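PDB 3TU6: pseudoazurin (Blue copper protein) from Sinorhizobium meliloti, which binds one copper ion per subunit and, as a blue copper protein of the cupredoxin family, probably shuttles electrons in the periplasm. Local coordinates for residues E2-E7 and I25-G30; V6-K11 and M18-A23; T34-D39 and N63-V68; G74-Q79 and I92-P97. All coordinates share one frame; numbering follows the deposited sequence.

In the fold
Contacts 1 and 2 join the same two strands, 3-9 and 19-27, in different ways: beside the copper site, in contact 2, they are hydrogen-bonded neighbours, whereas in contact 1 they have spread apart and meet through side chains alone. Contact 3 ties strand 32-36, the other neighbour of strand 3-9, to the sheet-edge segment 63-68, and its side-chain chemistry is the most polar, with a hydroxyl pair and a carboxylate taking part near the surface. Contact 4 is the buried one, a regular hairpin whose strand 89-94 pairs with strand 19-27. Tyr-78 of contact 4 reaches Phe-20 of contact 2 and Phe-35 of contact 3, so the three share an aromatic core.

Contact 1: residues E2-E7 and I25-G30; sequences EEYRVE and IRAQPG
Val-6 and Ile-25 each set the branch that makes the contact beside the backbone N: CG2 of Val-6 lies anti to its own carbonyl carbon, and so does CG1 of Ile-25 (chi1 -71°). These two branches face one another across the interior of the cupredoxin beta sandwich. The strands belong to one hairpin, but here they have diverged: the axes of 3-7 and 25-27 run antiparallel 8.9 Å apart, and no hydrogen bond links them. In this part Tyr-4 and Val-6 pair with strand 32-36, and Ile-25 with Val-93 of strand 89-94. What remains between them is a layer of apolar side chains. Val-6 CG2 presses on Ile-25 CG1 at 3.4 Å, tighter than ordinary carbon contact, and the two side chains cross obliquely. The branched residues suit this buried place because they fill it from both strands without bringing in a polar group. Ile-25 CD1 reaches on toward Tyr-4, 4.2 Å from Tyr-4 CB.

Nearer the surface Tyr-4 takes over. Its CG is likewise beside the backbone N (chi1 -63°), and its ring carbons pass close to Ala-27, whose single methyl leaves room for so large a neighbour. A tyrosine fits this partly exposed border, since its ring carbons pack on apolar neighbours. Beyond it, Asp-31 links the ends of both segments, accepting hydrogen bonds from the backbone N of Glu-2 and of Gln-28. The ring meets Ala-27 obliquely, with Tyr-4 CE2 4.0 Å from Ala-27 CB.

Contact 2: residues V6-K11 and M18-A23; sequences VEMLNK and MAFEPA
The hairpin of strands 3-9 and 19-27 is zipped together beside the copper site by Glu-7 with Glu-21, Met-8 with Phe-20 and Leu-9 with Ala-19. The first and last are antiparallel hydrogen-bonded pairs: Glu-7 N donates to Glu-21 O at 2.8 Å and Glu-21 N answers to Glu-7 O, while Leu-9 and Ala-19 exchange the same two bonds. A fifth bond, from Met-18 N to Asn-10 O at 2.8 Å, carries the pairing on to where the chain turns a corner in both segments; here the donor stands above the carbonyl plane.

Between the two bonded pairs, Met-8 and Phe-20 form a non-hydrogen-bonded pair on the inward face, their side chains side by side and pointing the same way. Met-8 CG lies 3.6 Å from Phe-20 CE1, and the sulfur makes a Met-aromatic contact at the ring's edge, SD being 5.2 Å from the ring centroid. From the next inward position Val-6 CG1 touches Phe-20 CB at 3.8 Å. Tyr-78 meets the same ring edge-to-face. An alanine in place of Phe-20 would keep CB against Val-6 CG1 but would probably leave the Met-8 sulfur and the Tyr-78 ring without their aromatic mate and open a gap in the core.

At the corner, bends in the flexible Met-18 chain bring its CE to 3.2 Å from Asn-10 O, and the side chain also touches the copper ligand His-83. Asn-10 OD1 is hydrogen-bonded to NE2 of another ligand, His-42, a second-shell role that places the hairpin at the mononuclear copper centre of a cupredoxin.

Contact 3: residues T34-D39 and N63-V68; sequences TFVAKD and NEEITV
Thr-34 and Thr-67, an antiparallel non-hydrogen-bonded pair, join their hydroxyls directly, OG1 to OG1 at 2.7 Å. In both residues OG1 lies beside the backbone N (chi1 -58° in Thr-34), which lets the hydroxyls meet over the sheet while the methyls stay clear of each other. Next to them Phe-35 N donates to Ile-66 O at 3.0 Å. That same oxygen lies in the plane of the Phe-35 ring, at its edge, 3.6 Å from CD2, and Ile-66 CG2 packs alongside.

Past this bond the regular pairing stops, and a side chain takes over. The extended chain of Glu-65 carries OE2 to 3.0 Å from Ala-37 N, accepting its hydrogen bond on the anti lone pair. Inverse gamma turns centred on Glu-65 and Ala-37 bend the two backbones here. Farther along, Asn-63 OD1 accepts a hydrogen bond from Gly-41 N, next to the copper ligand His-42. On the inner side the Phe-35 ring meets Tyr-78 edge-to-face.

Phe-35 O, buried with no hydrogen-bond partner in the model, faces the CA-H of Glu-65, with Glu-65 CA 3.1 Å from Phe-35 O. The carboxylate thus stands in for a backbone acceptor where the sheet edge frays, and its negative charge would probably strengthen the bond from Ala-37 N.

Contact 4: residues G74-Q79 and I92-P97; sequences GVYMYQ and IVVGEP
Tyr-76 lays the CD1-CE1 side of its ring against Val-94, whose CG2 comes to 3.4 Å from CE1 in an oblique approach. Ile-92 O sits at the ring's edge near its plane, 3.5 Å from Tyr-76 CD1. The tyrosine suits this buried place because its hydroxyl has a partner: OH is hydrogen-bonded to Lys-72 O. An alanine here would probably leave Val-94 CG2 facing a gap and Lys-72 O without that donor.

Beneath these side chains runs the antiparallel hairpin of strands 74-79 and 89-94, within the cupredoxin beta sandwich. Tyr-76 and Ile-92 form one hydrogen-bonded pair, Gly-74 and Val-94 another; Gly-74 N reaches Val-94 O at 2.7 Å. The backbone angles of Gly-74 (phi 140°) would drive a CB into the preceding carbonyl oxygen, so glycine suits this position. On the opposite face Val-75 CG2 is pressed to 3.4 Å from Pro-97 CB, where the chain leaves the sheet.

Two residues after Tyr-76, Tyr-78 holds CG between its backbone N and carbonyl carbon (chi1 67°), the crowded position. Its side chain crosses that of Ile-92 at about a right angle, with CE2 3.7 Å from Ile-92 CG1.

Contact 1: residues E2-E7 and I25-G30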
loop_
_atom_site.group_PDB
_atom_site.type_symbol
_atom_site.label_atom_id
_atom_site.label_comp_id
_atom_site.label_asym_id
_atom_site.label_seq_id
_atom_site.Cartn_x
_atom_site.Cartn_y
_atom_site.Cartn_z
ATOM N N GLU A 2 16.846 -3.502 4.052
ATOM C CA GLU A 2 15.925 -4.516 4.558
ATOM C C GLU A 2 14.899 -4.849 3.477
ATOM O O GLU A 2 14.489 -3.978 2.706
ATOM C CB GLU A 2 15.222 -4.032 5.831
ATOM C CG GLU A 2 16.166 -3.586 6.950
ATOM C CD GLU A 2 17.174 -4.653 7.351
ATOM O OE1 GLU A 2 16.809 -5.846 7.394
ATOM O OE2 GLU A 2 18.339 -4.296 7.628
ATOM N N GLU A 3 14.501 -6.118 3.423
ATOM C CA GLU A 3 13.555 -6.605 2.423
ATOM C C GLU A 3 12.294 -7.081 3.126
ATOM O O GLU A 3 12.343 -8.011 3.933
ATOM C CB GLU A 3 14.177 -7.749 1.617
ATOM C CG GLU A 3 15.513 -7.393 0.972
ATOM C CD GLU A 3 16.025 -8.467 0.028
ATOM O OE1 GLU A 3 15.778 -9.665 0.282
ATOM O OE2 GLU A 3 16.685 -8.110 -0.970
ATOM N N TYR A 4 11.170 -6.434 2.821
ATOM C CA TYR A 4 9.899 -6.720 3.487
ATOM C C TYR A 4 8.916 -7.441 2.572
ATOM O O TYR A 4 9.082 -7.457 1.349
ATOM C CB TYR A 4 9.289 -5.423 4.016
ATOM C CG TYR A 4 10.159 -4.761 5.060
ATOM C CD1 TYR A 4 10.329 -5.342 6.313
ATOM C CD2 TYR A 4 10.826 -3.567 4.792
ATOM C CE1 TYR A 4 11.134 -4.753 7.276
ATOM C CE2 TYR A 4 11.636 -2.967 5.754
ATOM C CZ TYR A 4 11.782 -3.567 6.994
ATOM O OH TYR A 4 12.575 -2.989 7.956
ATOM N N ARG A 5 7.898 -8.043 3.186
ATOM C CA ARG A 5 6.883 -8.819 2.476
ATOM C C ARG A 5 5.483 -8.310 2.798
ATOM O O ARG A 5 5.159 -8.068 3.958
ATOM C CB ARG A 5 6.968 -10.294 2.877
ATOM C CG ARG A 5 8.248 -11.000 2.466
ATOM C CD ARG A 5 8.342 -11.165 0.961
ATOM N NE ARG A 5 9.280 -12.218 0.574
ATOM C CZ ARG A 5 9.026 -13.526 0.616
ATOM N NH1 ARG A 5 7.849 -13.981 1.042
ATOM N NH2 ARG A 5 9.960 -14.391 0.236
ATOM N N VAL A 6 4.662 -8.154 1.762
ATOM C CA VAL A 6 3.244 -7.855 1.923
ATOM C C VAL A 6 2.437 -8.910 1.180
ATOM O O VAL A 6 2.535 -9.023 -0.041
ATOM C CB VAL A 6 2.884 -6.467 1.367
ATOM C CG1 VAL A 6 1.379 -6.229 1.459
ATOM C CG2 VAL A 6 3.643 -5.386 2.111
ATOM N N GLU A 7 1.650 -9.686 1.919
ATOM C CA GLU A 7 0.837 -10.741 1.323
ATOM C C GLU A 7 -0.466 -10.175 0.771
ATOM O O GLU A 7 -1.108 -9.340 1.408
ATOM C CB GLU A 7 0.542 -11.835 2.349
ATOM C CG GLU A 7 1.785 -12.574 2.824
ATOM C CD GLU A 7 1.463 -13.766 3.705
ATOM O OE1 GLU A 7 2.225 -14.754 3.664
ATOM O OE2 GLU A 7 0.451 -13.719 4.435
ATOM N N ILE A 25 3.349 -0.965 5.902
ATOM C CA ILE A 25 4.770 -1.290 6.051
ATOM C C ILE A 25 5.535 -0.038 6.474
ATOM O O ILE A 25 5.351 1.027 5.886
ATOM C CB ILE A 25 5.381 -1.810 4.726
ATOM C CG1 ILE A 25 4.866 -3.215 4.402
ATOM C CG2 ILE A 25 6.905 -1.822 4.797
ATOM C CD1 ILE A 25 5.430 -4.303 5.294
ATOM N N ARG A 26 6.383 -0.172 7.494
ATOM C CA ARG A 26 7.251 0.922 7.932
ATOM C C ARG A 26 8.691 0.615 7.538
ATOM O O ARG A 26 9.364 -0.192 8.182
ATOM C CB ARG A 26 7.136 1.142 9.445
ATOM C CG ARG A 26 5.717 1.413 9.944
ATOM C CD ARG A 26 5.071 2.619 9.265
ATOM N NE ARG A 26 5.804 3.864 9.505
ATOM C CZ ARG A 26 5.493 4.779 10.428
ATOM N NH1 ARG A 26 6.239 5.871 10.543
ATOM N NH2 ARG A 26 4.449 4.621 11.237
ATOM N N ALA A 27 9.150 1.263 6.471
ATOM C CA ALA A 27 10.477 1.020 5.913
ATOM C C ALA A 27 11.345 2.268 5.991
ATOM O O ALA A 27 10.878 3.345 6.362
ATOM C CB ALA A 27 10.353 0.562 4.470
ATOM N N GLN A 28 12.618 2.101 5.645
ATOM C CA GLN A 28 13.560 3.208 5.537
ATOM C C GLN A 28 13.943 3.394 4.071
ATOM O O GLN A 28 13.799 2.461 3.275
ATOM C CB GLN A 28 14.811 2.930 6.373
ATOM C CG GLN A 28 14.542 2.793 7.866
ATOM C CD GLN A 28 13.945 4.050 8.473
ATOM O OE1 GLN A 28 14.376 5.164 8.175
ATOM N NE2 GLN A 28 12.948 3.876 9.331
ATOM N N PRO A 29 14.425 4.597 3.706
ATOM C CA PRO A 29 14.881 4.856 2.340
ATOM C C PRO A 29 15.887 3.815 1.836
ATOM O O PRO A 29 16.894 3.557 2.497
ATOM C CB PRO A 29 15.538 6.233 2.453
ATOM C CG PRO A 29 14.800 6.902 3.548
ATOM C CD PRO A 29 14.455 5.821 4.530
ATOM N N GLY A 30 15.596 3.217 0.684
ATOM C CA GLY A 30 16.474 2.213 0.083
ATOM C C GLY A 30 16.026 0.777 0.288
ATOM O O GLY A 30 16.561 -0.133 -0.348
#

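Contact 2: residues V6-K11 and M18-A23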
loop_
_atom_site.group_PDB
_atom_site.type_symbol
_atom_site.label_atom_id
_atom_site.label_comp_id
_atom_site.label_asym_id
_atom_site.label_seq_id
_atom_site.Cartn_x
_atom_site.Cartn_y
_atom_site.Cartn_z
ATOM N N VAL A 6 4.662 -8.154 1.762
ATOM C CA VAL A 6 3.244 -7.855 1.923
ATOM C C VAL A 6 2.437 -8.910 1.180
ATOM O O VAL A 6 2.535 -9.023 -0.041
ATOM C CB VAL A 6 2.884 -6.467 1.367
ATOM C CG1 VAL A 6 1.379 -6.229 1.459
ATOM C CG2 VAL A 6 3.643 -5.386 2.111
ATOM N N GLU A 7 1.650 -9.686 1.919
ATOM C CA GLU A 7 0.837 -10.741 1.323
ATOM C C GLU A 7 -0.466 -10.175 0.771
ATOM O O GLU A 7 -1.108 -9.340 1.408
ATOM C CB GLU A 7 0.542 -11.835 2.349
ATOM C CG GLU A 7 1.785 -12.574 2.824
ATOM C CD GLU A 7 1.463 -13.766 3.705
ATOM O OE1 GLU A 7 2.225 -14.754 3.664
ATOM O OE2 GLU A 7 0.451 -13.719 4.435
ATOM N N MET A 8 -0.840 -10.632 -0.422
ATOM C CA MET A 8 -2.108 -10.256 -1.046
ATOM C C MET A 8 -3.095 -11.392 -0.787
ATOM O O MET A 8 -2.915 -12.502 -1.291
ATOM C CB MET A 8 -1.911 -10.015 -2.548
ATOM C CG MET A 8 -0.737 -9.090 -2.866
ATOM S SD MET A 8 -0.618 -8.582 -4.597
ATOM C CE MET A 8 -0.103 -10.123 -5.366
ATOM N N LEU A 9 -4.125 -11.110 0.011
ATOM C CA LEU A 9 -4.980 -12.155 0.582
ATOM C C LEU A 9 -6.471 -11.902 0.380
ATOM O O LEU A 9 -6.922 -10.752 0.324
ATOM C CB LEU A 9 -4.711 -12.273 2.083
ATOM C CG LEU A 9 -3.326 -12.762 2.504
ATOM C CD1 LEU A 9 -3.064 -12.420 3.964
ATOM C CD2 LEU A 9 -3.200 -14.257 2.266
ATOM N N ASN A 10 -7.230 -12.992 0.295
ATOM C CA ASN A 10 -8.688 -12.923 0.267
ATOM C C ASN A 10 -9.250 -12.634 1.654
ATOM O O ASN A 10 -10.192 -11.855 1.795
ATOM C CB ASN A 10 -9.288 -14.232 -0.266
ATOM C CG ASN A 10 -9.023 -14.442 -1.745
ATOM O OD1 ASN A 10 -8.368 -13.630 -2.399
ATOM N ND2 ASN A 10 -9.539 -15.540 -2.282
ATOM N N LYS A 11 -8.668 -13.271 2.669
ATOM C CA LYS A 11 -9.091 -13.097 4.057
ATOM C C LYS A 11 -7.871 -12.849 4.945
ATOM O O LYS A 11 -6.952 -13.667 4.986
ATOM C CB LYS A 11 -9.848 -14.341 4.531
ATOM C CG LYS A 11 -10.415 -14.263 5.947
ATOM C CD LYS A 11 -11.546 -13.254 6.055
ATOM C CE LYS A 11 -12.241 -13.353 7.403
ATOM N NZ LYS A 11 -13.339 -12.358 7.543
ATOM N N MET A 18 -10.499 -9.196 1.123
ATOM C CA MET A 18 -9.649 -8.558 0.109
ATOM C C MET A 18 -8.715 -7.555 0.789
ATOM O O MET A 18 -9.045 -6.371 0.927
ATOM C CB MET A 18 -10.481 -7.875 -0.991
ATOM C CG MET A 18 -11.609 -8.717 -1.585
ATOM S SD MET A 18 -11.059 -10.249 -2.359
ATOM C CE MET A 18 -11.498 -11.442 -1.099
ATOM N N ALA A 19 -7.547 -8.030 1.216
ATOM C CA ALA A 19 -6.664 -7.221 2.053
ATOM C C ALA A 19 -5.182 -7.480 1.809
ATOM O O ALA A 19 -4.772 -8.613 1.553
ATOM C CB ALA A 19 -6.994 -7.458 3.522
ATOM N N PHE A 20 -4.389 -6.414 1.892
ATOM C CA PHE A 20 -2.938 -6.530 1.960
ATOM C C PHE A 20 -2.539 -6.688 3.426
ATOM O O PHE A 20 -3.013 -5.932 4.279
ATOM C CB PHE A 20 -2.259 -5.294 1.372
ATOM C CG PHE A 20 -2.482 -5.117 -0.105
ATOM C CD1 PHE A 20 -1.778 -5.883 -1.026
ATOM C CD2 PHE A 20 -3.380 -4.168 -0.576
ATOM C CE1 PHE A 20 -1.976 -5.712 -2.393
ATOM C CE2 PHE A 20 -3.582 -3.992 -1.940
ATOM C CZ PHE A 20 -2.881 -4.765 -2.848
ATOM N N GLU A 21 -1.683 -7.669 3.708
ATOM C CA GLU A 21 -1.212 -7.931 5.068
ATOM C C GLU A 21 0.316 -7.951 5.108
ATOM O O GLU A 21 0.944 -8.805 4.475
ATOM C CB GLU A 21 -1.766 -9.261 5.584
ATOM C CG GLU A 21 -1.429 -9.543 7.044
ATOM C CD GLU A 21 -2.143 -10.765 7.585
ATOM O OE1 GLU A 21 -3.198 -11.136 7.031
ATOM O OE2 GLU A 21 -1.648 -11.352 8.570
ATOM N N PRO A 22 0.933 -7.009 5.852
ATOM C CA PRO A 22 0.355 -5.917 6.643
ATOM C C PRO A 22 -0.164 -4.774 5.770
ATOM O O PRO A 22 0.321 -4.573 4.657
ATOM C CB PRO A 22 1.531 -5.450 7.501
ATOM C CG PRO A 22 2.715 -5.766 6.699
ATOM C CD PRO A 22 2.402 -7.036 5.974
ATOM N N ALA A 23 -1.149 -4.041 6.280
ATOM C CA ALA A 23 -1.718 -2.901 5.564
ATOM C C ALA A 23 -0.739 -1.727 5.505
ATOM O O ALA A 23 -0.772 -0.939 4.558
ATOM C CB ALA A 23 -3.021 -2.465 6.220
#

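Contact 3: residues T34-D39 and N63-V68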
loop_
_atom_site.group_PDB
_atom_site.type_symbol
_atom_site.label_atom_id
_atom_site.label_comp_id
_atom_site.label_asym_id
_atom_site.label_seq_id
_atom_site.Cartn_x
_atom_site.Cartn_y
_atom_site.Cartn_z
ATOM N N THR A 34 8.333 -6.701 -1.300
ATOM C CA THR A 34 7.911 -7.704 -2.271
ATOM C C THR A 34 6.483 -8.139 -1.976
ATOM O O THR A 34 6.151 -8.479 -0.839
ATOM C CB THR A 34 8.830 -8.940 -2.233
ATOM O OG1 THR A 34 10.182 -8.541 -2.490
ATOM C CG2 THR A 34 8.396 -9.973 -3.267
ATOM N N PHE A 35 5.640 -8.126 -3.004
ATOM C CA PHE A 35 4.248 -8.535 -2.857
ATOM C C PHE A 35 4.110 -10.023 -3.144
ATOM O O PHE A 35 4.666 -10.522 -4.116
ATOM C CB PHE A 35 3.348 -7.694 -3.760
ATOM C CG PHE A 35 3.220 -6.276 -3.296
ATOM C CD1 PHE A 35 2.229 -5.928 -2.396
ATOM C CD2 PHE A 35 4.116 -5.304 -3.715
ATOM C CE1 PHE A 35 2.113 -4.629 -1.942
ATOM C CE2 PHE A 35 4.006 -3.996 -3.263
ATOM C CZ PHE A 35 3.000 -3.659 -2.370
ATOM N N VAL A 36 3.380 -10.722 -2.279
ATOM C CA VAL A 36 3.260 -12.174 -2.347
ATOM C C VAL A 36 1.832 -12.557 -2.716
ATOM O O VAL A 36 0.877 -12.107 -2.081
ATOM C CB VAL A 36 3.624 -12.824 -0.995
ATOM C CG1 VAL A 36 3.654 -14.345 -1.114
ATOM C CG2 VAL A 36 4.966 -12.296 -0.497
ATOM N N ALA A 37 1.694 -13.391 -3.744
ATOM C CA ALA A 37 0.387 -13.847 -4.205
ATOM C C ALA A 37 -0.023 -15.111 -3.458
ATOM O O ALA A 37 -0.107 -16.189 -4.050
ATOM C CB ALA A 37 0.417 -14.101 -5.711
ATOM N N LYS A 38 -0.278 -14.975 -2.158
ATOM C CA LYS A 38 -0.690 -16.114 -1.334
ATOM C C LYS A 38 -2.060 -16.622 -1.780
ATOM O O LYS A 38 -2.277 -17.830 -1.875
ATOM C CB LYS A 38 -0.710 -15.737 0.148
ATOM C CG LYS A 38 -0.906 -16.927 1.080
ATOM C CD LYS A 38 -0.423 -16.630 2.488
ATOM C CE LYS A 38 -0.552 -17.848 3.389
ATOM N NZ LYS A 38 0.033 -17.611 4.738
ATOM N N ASP A 39 -2.972 -15.688 -2.045
ATOM C CA ASP A 39 -4.224 -15.980 -2.742
ATOM C C ASP A 39 -4.172 -15.343 -4.130
ATOM O O ASP A 39 -3.567 -14.282 -4.307
ATOM C CB ASP A 39 -5.424 -15.439 -1.961
ATOM C CG ASP A 39 -5.660 -16.182 -0.657
ATOM O OD1 ASP A 39 -5.500 -17.422 -0.631
ATOM O OD2 ASP A 39 -6.018 -15.526 0.344
ATOM N N ASN A 63 -1.447 -11.479 -9.981
ATOM C CA ASN A 63 -0.611 -12.567 -9.447
ATOM C C ASN A 63 0.903 -12.369 -9.617
ATOM O O ASN A 63 1.682 -13.277 -9.311
ATOM C CB ASN A 63 -1.022 -13.928 -10.027
ATOM C CG ASN A 63 -2.498 -14.219 -9.853
ATOM O OD1 ASN A 63 -3.132 -13.743 -8.910
ATOM N ND2 ASN A 63 -3.052 -15.011 -10.760
ATOM N N GLU A 64 1.322 -11.195 -10.084
ATOM C CA GLU A 64 2.744 -10.902 -10.226
ATOM C C GLU A 64 3.308 -10.522 -8.861
ATOM O O GLU A 64 2.829 -9.581 -8.223
ATOM C CB GLU A 64 2.982 -9.769 -11.230
ATOM C CG GLU A 64 4.457 -9.562 -11.581
ATOM C CD GLU A 64 4.696 -8.407 -12.541
ATOM O OE1 GLU A 64 3.832 -7.509 -12.641
ATOM O OE2 GLU A 64 5.761 -8.394 -13.193
ATOM N N GLU A 65 4.322 -11.262 -8.423
ATOM C CA GLU A 65 4.966 -11.009 -7.141
ATOM C C GLU A 65 6.069 -9.970 -7.315
ATOM O O GLU A 65 7.258 -10.288 -7.282
ATOM C CB GLU A 65 5.514 -12.314 -6.559
ATOM C CG GLU A 65 4.428 -13.350 -6.312
ATOM C CD GLU A 65 4.897 -14.517 -5.466
ATOM O OE1 GLU A 65 6.037 -14.985 -5.671
ATOM O OE2 GLU A 65 4.118 -14.970 -4.601
ATOM N N ILE A 66 5.651 -8.720 -7.496
ATOM C CA ILE A 66 6.563 -7.635 -7.841
ATOM C C ILE A 66 7.313 -7.115 -6.615
ATOM O O ILE A 66 6.743 -6.999 -5.529
ATOM C CB ILE A 66 5.806 -6.467 -8.535
ATOM C CG1 ILE A 66 6.791 -5.490 -9.185
ATOM C CG2 ILE A 66 4.894 -5.737 -7.551
ATOM C CD1 ILE A 66 6.122 -4.443 -10.053
ATOM N N THR A 67 8.596 -6.815 -6.800
ATOM C CA THR A 67 9.407 -6.171 -5.774
ATOM C C THR A 67 9.605 -4.712 -6.160
ATOM O O THR A 67 10.089 -4.419 -7.254
ATOM C CB THR A 67 10.776 -6.857 -5.618
ATOM O OG1 THR A 67 10.588 -8.199 -5.154
ATOM C CG2 THR A 67 11.651 -6.101 -4.624
ATOM N N VAL A 68 9.226 -3.807 -5.262
ATOM C CA VAL A 68 9.334 -2.370 -5.510
ATOM C C VAL A 68 10.485 -1.755 -4.716
ATOM O O VAL A 68 10.778 -2.180 -3.597
ATOM C CB VAL A 68 8.015 -1.632 -5.167
ATOM C CG1 VAL A 68 6.854 -2.237 -5.945
ATOM C CG2 VAL A 68 7.735 -1.675 -3.673
HETATM O O HOH W 1 -2.917 -12.514 -6.459
#

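Contact 4: residues G74-Q79 and I92-P97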
loop_
_atom_site.group_PDB
_atom_site.type_symbol
_atom_site.label_atom_id
_atom_site.label_comp_id
_atom_site.label_asym_id
_atom_site.label_seq_id
_atom_site.Cartn_x
_atom_site.Cartn_y
_atom_site.Cartn_z
ATOM N N GLY A 74 8.673 9.107 2.256
ATOM C CA GLY A 74 7.279 9.538 2.185
ATOM C C GLY A 74 6.310 8.375 2.274
ATOM O O GLY A 74 6.713 7.231 2.501
ATOM N N VAL A 75 5.028 8.676 2.097
ATOM C CA VAL A 75 3.977 7.668 2.112
ATOM C C VAL A 75 3.629 7.252 0.685
ATOM O O VAL A 75 3.395 8.101 -0.178
ATOM C CB VAL A 75 2.702 8.192 2.800
ATOM C CG1 VAL A 75 1.646 7.095 2.871
ATOM C CG2 VAL A 75 3.028 8.716 4.190
ATOM N N TYR A 76 3.608 5.942 0.452
ATOM C CA TYR A 76 3.234 5.371 -0.835
ATOM C C TYR A 76 1.881 4.677 -0.687
ATOM O O TYR A 76 1.771 3.685 0.034
ATOM C CB TYR A 76 4.285 4.357 -1.292
ATOM C CG TYR A 76 5.636 4.952 -1.635
ATOM C CD1 TYR A 76 6.486 5.433 -0.638
ATOM C CD2 TYR A 76 6.075 5.014 -2.955
ATOM C CE1 TYR A 76 7.728 5.972 -0.952
ATOM C CE2 TYR A 76 7.313 5.552 -3.275
ATOM C CZ TYR A 76 8.135 6.027 -2.273
ATOM O OH TYR A 76 9.361 6.559 -2.597
ATOM N N MET A 77 0.857 5.205 -1.357
ATOM C CA MET A 77 -0.477 4.603 -1.345
ATOM C C MET A 77 -0.679 3.770 -2.606
ATOM O O MET A 77 -0.602 4.292 -3.719
ATOM C CB MET A 77 -1.558 5.682 -1.266
ATOM C CG MET A 77 -1.463 6.585 -0.040
ATOM S SD MET A 77 -1.647 5.724 1.534
ATOM C CE MET A 77 -3.341 5.145 1.423
ATOM N N TYR A 78 -0.936 2.476 -2.419
ATOM C CA TYR A 78 -1.101 1.539 -3.531
ATOM C C TYR A 78 -2.412 0.764 -3.391
ATOM O O TYR A 78 -3.034 0.768 -2.326
ATOM C CB TYR A 78 0.094 0.584 -3.602
ATOM C CG TYR A 78 0.208 -0.374 -2.436
ATOM C CD1 TYR A 78 -0.438 -1.606 -2.462
ATOM C CD2 TYR A 78 0.963 -0.052 -1.311
ATOM C CE1 TYR A 78 -0.347 -2.485 -1.400
ATOM C CE2 TYR A 78 1.070 -0.934 -0.241
ATOM C CZ TYR A 78 0.412 -2.150 -0.294
ATOM O OH TYR A 78 0.507 -3.035 0.753
ATOM N N GLN A 79 -2.818 0.095 -4.467
ATOM C CA GLN A 79 -4.120 -0.567 -4.515
ATOM C C GLN A 79 -4.090 -1.887 -5.274
ATOM O O GLN A 79 -3.144 -2.176 -6.007
ATOM C CB GLN A 79 -5.142 0.358 -5.183
ATOM C CG GLN A 79 -4.861 0.639 -6.661
ATOM C CD GLN A 79 -5.929 1.499 -7.312
ATOM O OE1 GLN A 79 -6.387 2.486 -6.737
ATOM N NE2 GLN A 79 -6.325 1.128 -8.524
ATOM N N ILE A 92 2.875 2.066 2.191
ATOM C CA ILE A 92 4.275 1.879 2.547
ATOM C C ILE A 92 4.816 3.234 2.977
ATOM O O ILE A 92 4.858 4.169 2.178
ATOM C CB ILE A 92 5.123 1.351 1.369
ATOM C CG1 ILE A 92 4.509 0.078 0.785
ATOM C CG2 ILE A 92 6.552 1.090 1.826
ATOM C CD1 ILE A 92 5.290 -0.493 -0.382
ATOM N N VAL A 93 5.204 3.339 4.245
ATOM C CA VAL A 93 5.788 4.566 4.778
ATOM C C VAL A 93 7.307 4.420 4.782
ATOM O O VAL A 93 7.849 3.516 5.425
ATOM C CB VAL A 93 5.282 4.860 6.203
ATOM C CG1 VAL A 93 5.812 6.198 6.694
ATOM C CG2 VAL A 93 3.755 4.843 6.238
ATOM N N VAL A 94 7.981 5.305 4.050
ATOM C CA VAL A 94 9.434 5.270 3.909
ATOM C C VAL A 94 10.034 6.464 4.644
ATOM O O VAL A 94 9.802 7.610 4.263
ATOM C CB VAL A 94 9.850 5.316 2.427
ATOM C CG1 VAL A 94 11.354 5.134 2.288
ATOM C CG2 VAL A 94 9.106 4.252 1.633
ATOM N N GLY A 95 10.798 6.192 5.699
ATOM C CA GLY A 95 11.339 7.253 6.545
ATOM C C GLY A 95 10.214 8.000 7.239
ATOM O O GLY A 95 9.329 7.381 7.831
ATOM N N GLU A 96 10.242 9.329 7.151
ATOM C CA GLU A 96 9.186 10.168 7.719
ATOM C C GLU A 96 8.102 10.452 6.678
ATOM O O GLU A 96 8.417 10.716 5.515
ATOM C CB GLU A 96 9.764 11.488 8.228
ATOM C CG GLU A 96 10.744 11.331 9.382
ATOM C CD GLU A 96 11.220 12.662 9.940
ATOM O OE1 GLU A 96 10.856 13.718 9.378
ATOM O OE2 GLU A 96 11.961 12.651 10.946
ATOM N N PRO A 97 6.822 10.409 7.093
ATOM C CA PRO A 97 5.721 10.686 6.173
ATOM C C PRO A 97 5.567 12.186 5.902
ATOM O O PRO A 97 4.725 12.851 6.511
ATOM C CB PRO A 97 4.507 10.118 6.913
ATOM C CG PRO A 97 4.843 10.294 8.348
ATOM C CD PRO A 97 6.334 10.114 8.453
#